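PDB 2WDD: sulfur oxidation protein soxB from Thermus thermophilus, which acts as a thiosulfohydrolase of the Sox sulfur oxidation pathway, probably cleaving the sulfur-sulfur bond of a cysteine S-thiosulfonate at a pair of manganese ions. Local coordinates for residues 288-293 with 308-313; 301-306 with 327-332; 32-37 with 105-110. One frame throughout, in Å; residues are numbered along the deposited sequence.

The three contacts illustrate how a metal site is built from loops at the ends of layered strands. Interactions 1 and 3 meet at one manganese ion, with His288 NE2 and Asp36 OD1 3.0 Å apart as fellow ligands, and their centres lie about 10 Å from each other. Their backbones are also joined, Met313 N lying 2.8 Å from Tyr33 O in a probable hydrogen bond. Interaction 2, centred about 7 Å from interaction 1, lies farther from the metal, between the two sheets; Leu312 O and Leu332 N, 2.8 Å apart, probably bond the strands of the two contacts. Interaction 3 packs a helix against the strand that leads to Asp36.

Interaction 1: residues 288-293 with 308-313; sequences HDLTPR and AGKALM. With MN (manganese (II) ion), chain G.
Leu290 reaches from the loop 288-293 onto the start of the strand 311-320 and divides its two methyl groups between neighbouring residues. CD2 of Leu290 rests against CB of Ala311 at 4.3 Å, an ordinary apolar touch, while its other methyl, CD1, lies 4.3 Å from NZ of Lys310. In the lysine, CG is set between its own backbone N and carbonyl carbon (chi1 75°), and this, followed by a bend at chi3, brings NZ beside CD1 of Leu290. Its ammonium group belongs to other partners: a salt bridge to Glu48 and hydrogen bonds to the carbonyl oxygens of Leu85 and Phe46. Leu86 and Val331 also touch Leu290, so helix 81-86 and strand 323-333 help to enclose it.

Two residues back along the loop, His288 binds manganese through NE2 at 2.2 Å. The ion stands 3.2 Å from both CD2 and CE1 of this ring, placing it evenly between the two carbons that flank the ligating nitrogen. A water at 2.1 Å from the manganese, together with Asp36, His38 and Asp132, completes the ligand set. On the far side of the imidazole, ND1 makes a weak hydrogen bond to the carbonyl of Arg405.

Farther out, Thr291 OG1 receives a hydrogen bond from Ala304 N, tying the loop to strand 300-304. Nearer the metal, a probable hydrogen bond from Ala308 N to Asp36 O links 308-313 to another metal-binding loop.

The chemistry is thus divided by position. In 288-293 metal coordination falls to His288 and methyl packing to Leu290; Glu48 and two carbonyls probably balance the buried Lys310 charge, which is consistent with an apolar neighbour in Leu290.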
loop_
_atom_site.group_PDB
_atom_site.type_symbol
_atom_site.label_atom_id
_atom_site.label_comp_id
_atom_site.label_asym_id
_atom_site.label_seq_id
_atom_site.Cartn_x
_atom_site.Cartn_y
_atom_site.Cartn_z
ATOM N N HIS A 288 1.894 -3.970 1.026
ATOM C CA HIS A 288 2.750 -3.485 -0.055
ATOM C C HIS A 288 4.101 -4.207 -0.082
ATOM O O HIS A 288 5.124 -3.623 -0.452
ATOM C CB HIS A 288 2.971 -1.966 0.075
ATOM C CG HIS A 288 1.722 -1.140 -0.077
ATOM N ND1 HIS A 288 1.755 0.206 -0.373
ATOM C CD2 HIS A 288 0.411 -1.470 0.021
ATOM C CE1 HIS A 288 0.516 0.670 -0.452
ATOM N NE2 HIS A 288 -0.317 -0.329 -0.228
ATOM N N ASP A 289 4.091 -5.487 0.288
ATOM C CA ASP A 289 5.311 -6.295 0.325
ATOM C C ASP A 289 5.713 -6.864 -1.031
ATOM O O ASP A 289 4.913 -6.891 -1.979
ATOM C CB ASP A 289 5.112 -7.446 1.315
ATOM C CG ASP A 289 5.083 -6.972 2.757
ATOM O OD1 ASP A 289 6.044 -6.285 3.158
ATOM O OD2 ASP A 289 4.127 -7.288 3.495
ATOM N N LEU A 290 6.956 -7.357 -1.098
ATOM C CA LEU A 290 7.477 -8.051 -2.279
ATOM C C LEU A 290 8.046 -9.393 -1.821
ATOM O O LEU A 290 8.793 -9.446 -0.840
ATOM C CB LEU A 290 8.587 -7.240 -2.969
ATOM C CG LEU A 290 8.086 -6.188 -3.967
ATOM C CD1 LEU A 290 9.133 -5.102 -4.165
ATOM C CD2 LEU A 290 7.702 -6.842 -5.299
ATOM N N THR A 291 7.664 -10.469 -2.510
ATOM C CA THR A 291 8.150 -11.813 -2.181
ATOM C C THR A 291 8.609 -12.528 -3.462
ATOM O O THR A 291 7.833 -13.244 -4.095
ATOM C CB THR A 291 7.064 -12.656 -1.484
ATOM O OG1 THR A 291 5.887 -12.689 -2.299
ATOM C CG2 THR A 291 6.727 -12.079 -0.128
ATOM N N PRO A 292 9.880 -12.346 -3.853
ATOM C CA PRO A 292 10.407 -12.983 -5.066
ATOM C C PRO A 292 10.290 -14.502 -5.042
ATOM O O PRO A 292 10.187 -15.137 -6.095
ATOM C CB PRO A 292 11.862 -12.532 -5.082
ATOM C CG PRO A 292 11.802 -11.153 -4.438
ATOM C CD PRO A 292 10.813 -11.350 -3.301
ATOM N N ARG A 293 10.250 -15.062 -3.835
ATOM C CA ARG A 293 10.047 -16.493 -3.628
ATOM C C ARG A 293 8.897 -16.542 -2.627
ATOM O O ARG A 293 8.822 -15.693 -1.732
ATOM C CB ARG A 293 11.298 -17.129 -3.016
ATOM C CG ARG A 293 12.531 -17.027 -3.890
ATOM C CD ARG A 293 13.664 -17.877 -3.330
ATOM N NE ARG A 293 14.949 -17.572 -3.957
ATOM C CZ ARG A 293 15.388 -18.133 -5.079
ATOM N NH1 ARG A 293 14.639 -19.021 -5.718
ATOM N NH2 ARG A 293 16.578 -17.804 -5.567
ATOM N N ALA A 308 1.553 0.137 -6.290
ATOM C CA ALA A 308 1.732 1.259 -7.200
ATOM C C ALA A 308 2.046 0.891 -8.647
ATOM O O ALA A 308 2.600 1.708 -9.398
ATOM C CB ALA A 308 2.814 2.189 -6.632
ATOM N N GLY A 309 1.715 -0.349 -9.013
ATOM C CA GLY A 309 1.938 -0.893 -10.349
ATOM C C GLY A 309 3.367 -1.323 -10.625
ATOM O O GLY A 309 3.752 -1.562 -11.778
ATOM N N LYS A 310 4.178 -1.426 -9.582
ATOM C CA LYS A 310 5.575 -1.737 -9.839
ATOM C C LYS A 310 5.876 -3.130 -10.342
ATOM O O LYS A 310 6.876 -3.330 -11.040
ATOM C CB LYS A 310 6.484 -1.325 -8.680
ATOM C CG LYS A 310 6.433 -2.204 -7.455
ATOM C CD LYS A 310 7.157 -1.526 -6.270
ATOM C CE LYS A 310 8.666 -1.419 -6.489
ATOM N NZ LYS A 310 9.408 -0.912 -5.263
ATOM N N ALA A 311 5.028 -4.092 -9.995
ATOM C CA ALA A 311 5.276 -5.472 -10.369
ATOM C C ALA A 311 4.008 -6.237 -10.674
ATOM O O ALA A 311 2.953 -5.984 -10.097
ATOM C CB ALA A 311 6.026 -6.174 -9.244
ATOM N N LEU A 312 4.144 -7.237 -11.539
ATOM C CA LEU A 312 3.067 -8.161 -11.814
ATOM C C LEU A 312 3.624 -9.489 -11.322
ATOM O O LEU A 312 4.719 -9.896 -11.722
ATOM C CB LEU A 312 2.788 -8.262 -13.314
ATOM C CG LEU A 312 1.673 -9.270 -13.611
ATOM C CD1 LEU A 312 0.316 -8.733 -13.135
ATOM C CD2 LEU A 312 1.629 -9.593 -15.112
ATOM N N MET A 313 2.929 -10.113 -10.379
ATOM C CA MET A 313 3.386 -11.387 -9.850
ATOM C C MET A 313 2.780 -12.502 -10.675
ATOM O O MET A 313 1.555 -12.622 -10.757
ATOM C CB MET A 313 2.986 -11.556 -8.386
ATOM C CG MET A 313 4.095 -11.157 -7.425
ATOM S SD MET A 313 4.735 -9.501 -7.688
ATOM C CE MET A 313 3.247 -8.511 -7.289
HETATM MN MN MN G . -2.530 -0.190 -0.062
HETATM O O HOH W 1 -2.779 -0.859 1.893
#

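Interaction 2: residues 301-306 with 327-332; sequences WIVAGS and LRVRVL
Trp301 and Leu327 make the aromatic part of this contact, a CH-pi interaction in which a methyl group sits over the indole. CD2 of Leu327 lies 3.6 Å from the centroid of the five-membered ring and only 12° off its normal, squarely over the pyrrole portion. Its shortest approach is to Trp301 NE1, at 3.5 Å. The second methyl, CD1, comes to 3.9 Å from Trp301 CB, so the two methyls together span the ring face and its CB root. Leu327 achieves this with CG lodged between its backbone N and carbonyl carbon (chi1 76°), and Arg296 adds a cation-pi contact to the same indole. An alanine at Trp301 would take away the flat surface under the leucine, which is likely to leave a gap between the strands and Arg296 without its aromatic partner.

Purely aliphatic packing continues the contact along the strands. Val303 and Val329 meet most closely CG2 to CG2, at 3.8 Å, the two side chains lying alongside one another and pointing opposite ways. Leu281 and Leu283 of the neighbouring strand 281-284 touch Val303, and Met313 reaches it from the sheet across.

Within 327-332, away from this contact, Arg330 curls back to give its NH1 to Val329 O, 2.8 Å away, the donor standing above the carbonyl plane. CG of Arg328 lies over one face of that guanidinium, and Arg328 itself forms a salt bridge with Asp316.

Strands 300-304 and 323-333 belong to different mixed sheets, and they face one another through side chains alone. This is side-chain packing between the two sheets of the beta sandwich, buried at the valines and partly exposed at the Trp301 end, at the heart of the metallophosphoesterase fold to which the N-terminal region of SoxB belongs.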
loop_
_atom_site.group_PDB
_atom_site.type_symbol
_atom_site.label_atom_id
_atom_site.label_comp_id
_atom_site.label_asym_id
_atom_site.label_seq_id
_atom_site.Cartn_x
_atom_site.Cartn_y
_atom_site.Cartn_z
ATOM N N TRP A 301 1.368 -21.363 0.929
ATOM C CA TRP A 301 2.359 -20.490 0.295
ATOM C C TRP A 301 1.758 -19.082 0.302
ATOM O O TRP A 301 0.568 -18.922 0.037
ATOM C CB TRP A 301 2.584 -20.883 -1.165
ATOM C CG TRP A 301 3.334 -22.169 -1.317
ATOM C CD1 TRP A 301 2.834 -23.362 -1.755
ATOM C CD2 TRP A 301 4.712 -22.397 -1.007
ATOM N NE1 TRP A 301 3.823 -24.318 -1.738
ATOM C CE2 TRP A 301 4.987 -23.750 -1.297
ATOM C CE3 TRP A 301 5.742 -21.590 -0.522
ATOM C CZ2 TRP A 301 6.247 -24.318 -1.093
ATOM C CZ3 TRP A 301 6.999 -22.153 -0.335
ATOM C CH2 TRP A 301 7.235 -23.503 -0.618
ATOM N N ILE A 302 2.590 -18.068 0.520
ATOM C CA ILE A 302 2.133 -16.674 0.526
ATOM C C ILE A 302 2.955 -15.860 -0.470
ATOM O O ILE A 302 4.195 -15.932 -0.475
ATOM C CB ILE A 302 2.250 -16.079 1.936
ATOM C CG1 ILE A 302 1.359 -16.863 2.910
ATOM C CG2 ILE A 302 1.846 -14.597 1.935
ATOM C CD1 ILE A 302 1.469 -16.400 4.356
ATOM N N VAL A 303 2.267 -15.127 -1.345
ATOM C CA VAL A 303 2.918 -14.266 -2.331
ATOM C C VAL A 303 2.322 -12.868 -2.178
ATOM O O VAL A 303 1.106 -12.703 -2.246
ATOM C CB VAL A 303 2.696 -14.796 -3.753
ATOM C CG1 VAL A 303 3.197 -13.808 -4.795
ATOM C CG2 VAL A 303 3.366 -16.167 -3.903
ATOM N N ALA A 304 3.176 -11.865 -1.982
ATOM C CA ALA A 304 2.724 -10.483 -1.795
ATOM C C ALA A 304 2.430 -9.777 -3.113
ATOM O O ALA A 304 3.035 -10.083 -4.140
ATOM C CB ALA A 304 3.753 -9.692 -0.995
ATOM N N GLY A 305 1.563 -8.765 -3.061
ATOM C CA GLY A 305 1.154 -8.037 -4.260
ATOM C C GLY A 305 1.863 -6.741 -4.631
ATOM O O GLY A 305 1.512 -6.111 -5.637
ATOM N N SER A 306 2.887 -6.371 -3.863
ATOM C CA SER A 306 3.635 -5.141 -4.099
ATOM C C SER A 306 2.703 -3.927 -4.094
ATOM O O SER A 306 1.721 -3.892 -3.333
ATOM C CB SER A 306 4.491 -5.223 -5.375
ATOM O OG SER A 306 5.402 -4.133 -5.438
ATOM N N LEU A 327 4.599 -24.866 -7.284
ATOM C CA LEU A 327 4.337 -23.577 -7.911
ATOM C C LEU A 327 5.608 -22.868 -8.309
ATOM O O LEU A 327 6.675 -23.094 -7.733
ATOM C CB LEU A 327 3.527 -22.674 -6.972
ATOM C CG LEU A 327 4.275 -22.023 -5.801
ATOM C CD1 LEU A 327 3.308 -21.097 -5.037
ATOM C CD2 LEU A 327 4.865 -23.067 -4.881
ATOM N N ARG A 328 5.480 -21.983 -9.285
ATOM C CA ARG A 328 6.584 -21.152 -9.715
ATOM C C ARG A 328 6.128 -19.702 -9.552
ATOM O O ARG A 328 5.074 -19.323 -10.044
ATOM C CB ARG A 328 6.949 -21.425 -11.169
ATOM C CG ARG A 328 8.171 -20.645 -11.624
ATOM C CD ARG A 328 8.476 -20.873 -13.094
ATOM N NE ARG A 328 7.425 -20.342 -13.956
ATOM C CZ ARG A 328 7.381 -20.507 -15.275
ATOM N NH1 ARG A 328 8.345 -21.173 -15.900
ATOM N NH2 ARG A 328 6.376 -19.993 -15.969
ATOM N N VAL A 329 6.920 -18.908 -8.844
ATOM C CA VAL A 329 6.584 -17.513 -8.596
ATOM C C VAL A 329 7.640 -16.643 -9.244
ATOM O O VAL A 329 8.844 -16.864 -9.061
ATOM C CB VAL A 329 6.554 -17.232 -7.074
ATOM C CG1 VAL A 329 6.392 -15.738 -6.801
ATOM C CG2 VAL A 329 5.468 -18.057 -6.379
ATOM N N ARG A 330 7.198 -15.647 -10.001
ATOM C CA ARG A 330 8.113 -14.705 -10.608
ATOM C C ARG A 330 7.572 -13.301 -10.437
ATOM O O ARG A 330 6.439 -13.026 -10.806
ATOM C CB ARG A 330 8.315 -14.995 -12.093
ATOM C CG ARG A 330 9.057 -16.296 -12.358
ATOM C CD ARG A 330 10.504 -16.216 -11.889
ATOM N NE ARG A 330 11.252 -17.420 -12.255
ATOM C CZ ARG A 330 11.378 -18.478 -11.463
ATOM N NH1 ARG A 330 10.816 -18.473 -10.263
ATOM N NH2 ARG A 330 12.066 -19.541 -11.866
ATOM N N VAL A 331 8.402 -12.419 -9.894
ATOM C CA VAL A 331 8.052 -11.013 -9.766
ATOM C C VAL A 331 8.494 -10.377 -11.075
ATOM O O VAL A 331 9.694 -10.314 -11.365
ATOM C CB VAL A 331 8.802 -10.372 -8.574
ATOM C CG1 VAL A 331 8.639 -8.834 -8.608
ATOM C CG2 VAL A 331 8.295 -10.956 -7.248
ATOM N N LEU A 332 7.535 -9.947 -11.889
ATOM C CA LEU A 332 7.854 -9.325 -13.178
ATOM C C LEU A 332 7.854 -7.801 -13.065
ATOM O O LEU A 332 6.815 -7.181 -12.850
ATOM C CB LEU A 332 6.862 -9.766 -14.249
ATOM C CG LEU A 332 6.670 -11.275 -14.375
ATOM C CD1 LEU A 332 5.588 -11.581 -15.402
ATOM C CD2 LEU A 332 7.994 -11.951 -14.753
#

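Interaction 3: residues 32-37 with 105-110; sequences LYFSDL and GALTAL. With MN (manganese (II) ion), chain G.
Asp36 OD2 is gripped by two donors: Ser35 OG at 2.8 Å, arriving from above the carboxylate plane, and the backbone N of His286. The other oxygen, OD1, coordinates manganese at 2.1 Å. Asp36, Leu37 and His38 form the Asp-X-His motif of the metallophosphoesterase fold, placed where strand 29-34 gives way to a loop. Held through OD2, the carboxylate has its rotation restrained while OD1 faces the metal, and the His286 bond ties it to a residue that binds the second manganese.

Behind this motif the sheet is packed against helix 104-120, the last helix before the parallel neighbouring strand 124-129. Within 105-110, Leu107 makes the contact, touching both Phe34 on the strand and Leu37 in the motif; Ile111 and Met104 of the same helix add to it. Leu107 extends toward the sheet because chi1 (175°) sets CG opposite the backbone N. Its CD2 stands 4.4 Å from CD1 of Leu37, so the variable residue of the motif points into the hydrophobic layer while its neighbours hold metal. Trp151 of helix 146-155 touches both leucines.

The same methyl meets the phenyl ring of Phe34 in a CH-pi contact: Leu107 CD2 lies over one face, 4.2 Å from the ring centroid and 15° off the normal, displaced toward the rim, near CD1 of Phe34.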
loop_
_atom_site.group_PDB
_atom_site.type_symbol
_atom_site.label_atom_id
_atom_site.label_comp_id
_atom_site.label_asym_id
_atom_site.label_seq_id
_atom_site.Cartn_x
_atom_site.Cartn_y
_atom_site.Cartn_z
ATOM N N LEU A 32 -2.058 -14.023 -12.591
ATOM C CA LEU A 32 -1.350 -12.774 -12.868
ATOM C C LEU A 32 -1.926 -11.823 -11.830
ATOM O O LEU A 32 -3.096 -11.438 -11.900
ATOM C CB LEU A 32 -1.611 -12.289 -14.291
ATOM C CG LEU A 32 -1.171 -13.337 -15.334
ATOM C CD1 LEU A 32 -1.547 -12.917 -16.761
ATOM C CD2 LEU A 32 0.336 -13.629 -15.219
ATOM N N TYR A 33 -1.123 -11.547 -10.810
ATOM C CA TYR A 33 -1.576 -10.828 -9.635
ATOM C C TYR A 33 -0.866 -9.504 -9.389
ATOM O O TYR A 33 0.357 -9.420 -9.437
ATOM C CB TYR A 33 -1.342 -11.759 -8.436
ATOM C CG TYR A 33 -1.456 -11.129 -7.073
ATOM C CD1 TYR A 33 -2.622 -10.478 -6.685
ATOM C CD2 TYR A 33 -0.431 -11.277 -6.126
ATOM C CE1 TYR A 33 -2.740 -9.918 -5.417
ATOM C CE2 TYR A 33 -0.545 -10.725 -4.856
ATOM C CZ TYR A 33 -1.707 -10.056 -4.508
ATOM O OH TYR A 33 -1.818 -9.490 -3.257
ATOM N N PHE A 34 -1.648 -8.473 -9.101
ATOM C CA PHE A 34 -1.087 -7.188 -8.695
ATOM C C PHE A 34 -2.015 -6.663 -7.611
ATOM O O PHE A 34 -3.159 -7.101 -7.500
ATOM C CB PHE A 34 -0.968 -6.202 -9.858
ATOM C CG PHE A 34 -2.288 -5.778 -10.432
ATOM C CD1 PHE A 34 -2.895 -4.593 -10.029
ATOM C CD2 PHE A 34 -2.935 -6.575 -11.366
ATOM C CE1 PHE A 34 -4.124 -4.206 -10.564
ATOM C CE2 PHE A 34 -4.174 -6.204 -11.886
ATOM C CZ PHE A 34 -4.756 -5.003 -11.498
ATOM N N SER A 35 -1.520 -5.758 -6.780
ATOM C CA SER A 35 -2.342 -5.239 -5.700
ATOM C C SER A 35 -1.854 -3.850 -5.344
ATOM O O SER A 35 -0.729 -3.452 -5.684
ATOM C CB SER A 35 -2.232 -6.147 -4.469
ATOM O OG SER A 35 -3.171 -5.803 -3.461
ATOM N N ASP A 36 -2.708 -3.114 -4.656
ATOM C CA ASP A 36 -2.316 -1.813 -4.144
ATOM C C ASP A 36 -1.791 -0.824 -5.179
ATOM O O ASP A 36 -0.885 -0.028 -4.902
ATOM C CB ASP A 36 -1.332 -1.996 -2.985
ATOM C CG ASP A 36 -1.969 -2.729 -1.806
ATOM O OD1 ASP A 36 -2.616 -2.084 -0.962
ATOM O OD2 ASP A 36 -1.930 -3.974 -1.793
ATOM N N LEU A 37 -2.414 -0.834 -6.355
ATOM C CA LEU A 37 -2.059 0.113 -7.414
ATOM C C LEU A 37 -2.271 1.558 -6.954
ATOM O O LEU A 37 -1.571 2.459 -7.407
ATOM C CB LEU A 37 -2.917 -0.161 -8.648
ATOM C CG LEU A 37 -2.691 0.689 -9.898
ATOM C CD1 LEU A 37 -1.281 0.555 -10.435
ATOM C CD2 LEU A 37 -3.691 0.312 -10.968
ATOM N N GLY A 105 -0.616 1.745 -18.595
ATOM C CA GLY A 105 -0.277 1.318 -19.942
ATOM C C GLY A 105 0.666 0.133 -19.920
ATOM O O GLY A 105 0.372 -0.934 -20.467
ATOM N N ALA A 106 1.800 0.310 -19.250
ATOM C CA ALA A 106 2.796 -0.753 -19.162
ATOM C C ALA A 106 2.299 -1.990 -18.411
ATOM O O ALA A 106 2.589 -3.118 -18.810
ATOM C CB ALA A 106 4.077 -0.230 -18.551
ATOM N N LEU A 107 1.549 -1.787 -17.329
ATOM C CA LEU A 107 1.023 -2.925 -16.572
ATOM C C LEU A 107 0.082 -3.732 -17.468
ATOM O O LEU A 107 0.101 -4.961 -17.465
ATOM C CB LEU A 107 0.325 -2.458 -15.284
ATOM C CG LEU A 107 -0.383 -3.510 -14.418
ATOM C CD1 LEU A 107 0.567 -4.632 -13.988
ATOM C CD2 LEU A 107 -1.055 -2.878 -13.205
ATOM N N THR A 108 -0.721 -3.030 -18.264
ATOM C CA THR A 108 -1.627 -3.702 -19.203
ATOM C C THR A 108 -0.841 -4.470 -20.263
ATOM O O THR A 108 -1.157 -5.622 -20.564
ATOM C CB THR A 108 -2.574 -2.698 -19.851
ATOM O OG1 THR A 108 -3.345 -2.055 -18.832
ATOM C CG2 THR A 108 -3.508 -3.396 -20.831
ATOM N N ALA A 109 0.187 -3.836 -20.819
ATOM C CA ALA A 109 1.017 -4.481 -21.836
ATOM C C ALA A 109 1.621 -5.777 -21.293
ATOM O O ALA A 109 1.618 -6.814 -21.967
ATOM C CB ALA A 109 2.123 -3.533 -22.300
ATOM N N LEU A 110 2.120 -5.716 -20.062
ATOM C CA LEU A 110 2.719 -6.882 -19.425
ATOM C C LEU A 110 1.694 -7.983 -19.146
ATOM O O LEU A 110 1.928 -9.154 -19.440
ATOM C CB LEU A 110 3.435 -6.474 -18.135
ATOM C CG LEU A 110 4.154 -7.605 -17.391
ATOM C CD1 LEU A 110 5.107 -8.348 -18.332
ATOM C CD2 LEU A 110 4.901 -7.030 -16.198
HETATM MN MN MN G . -2.530 -0.190 -0.062
HETATM O O HOH W 1 -2.779 -0.859 1.893
#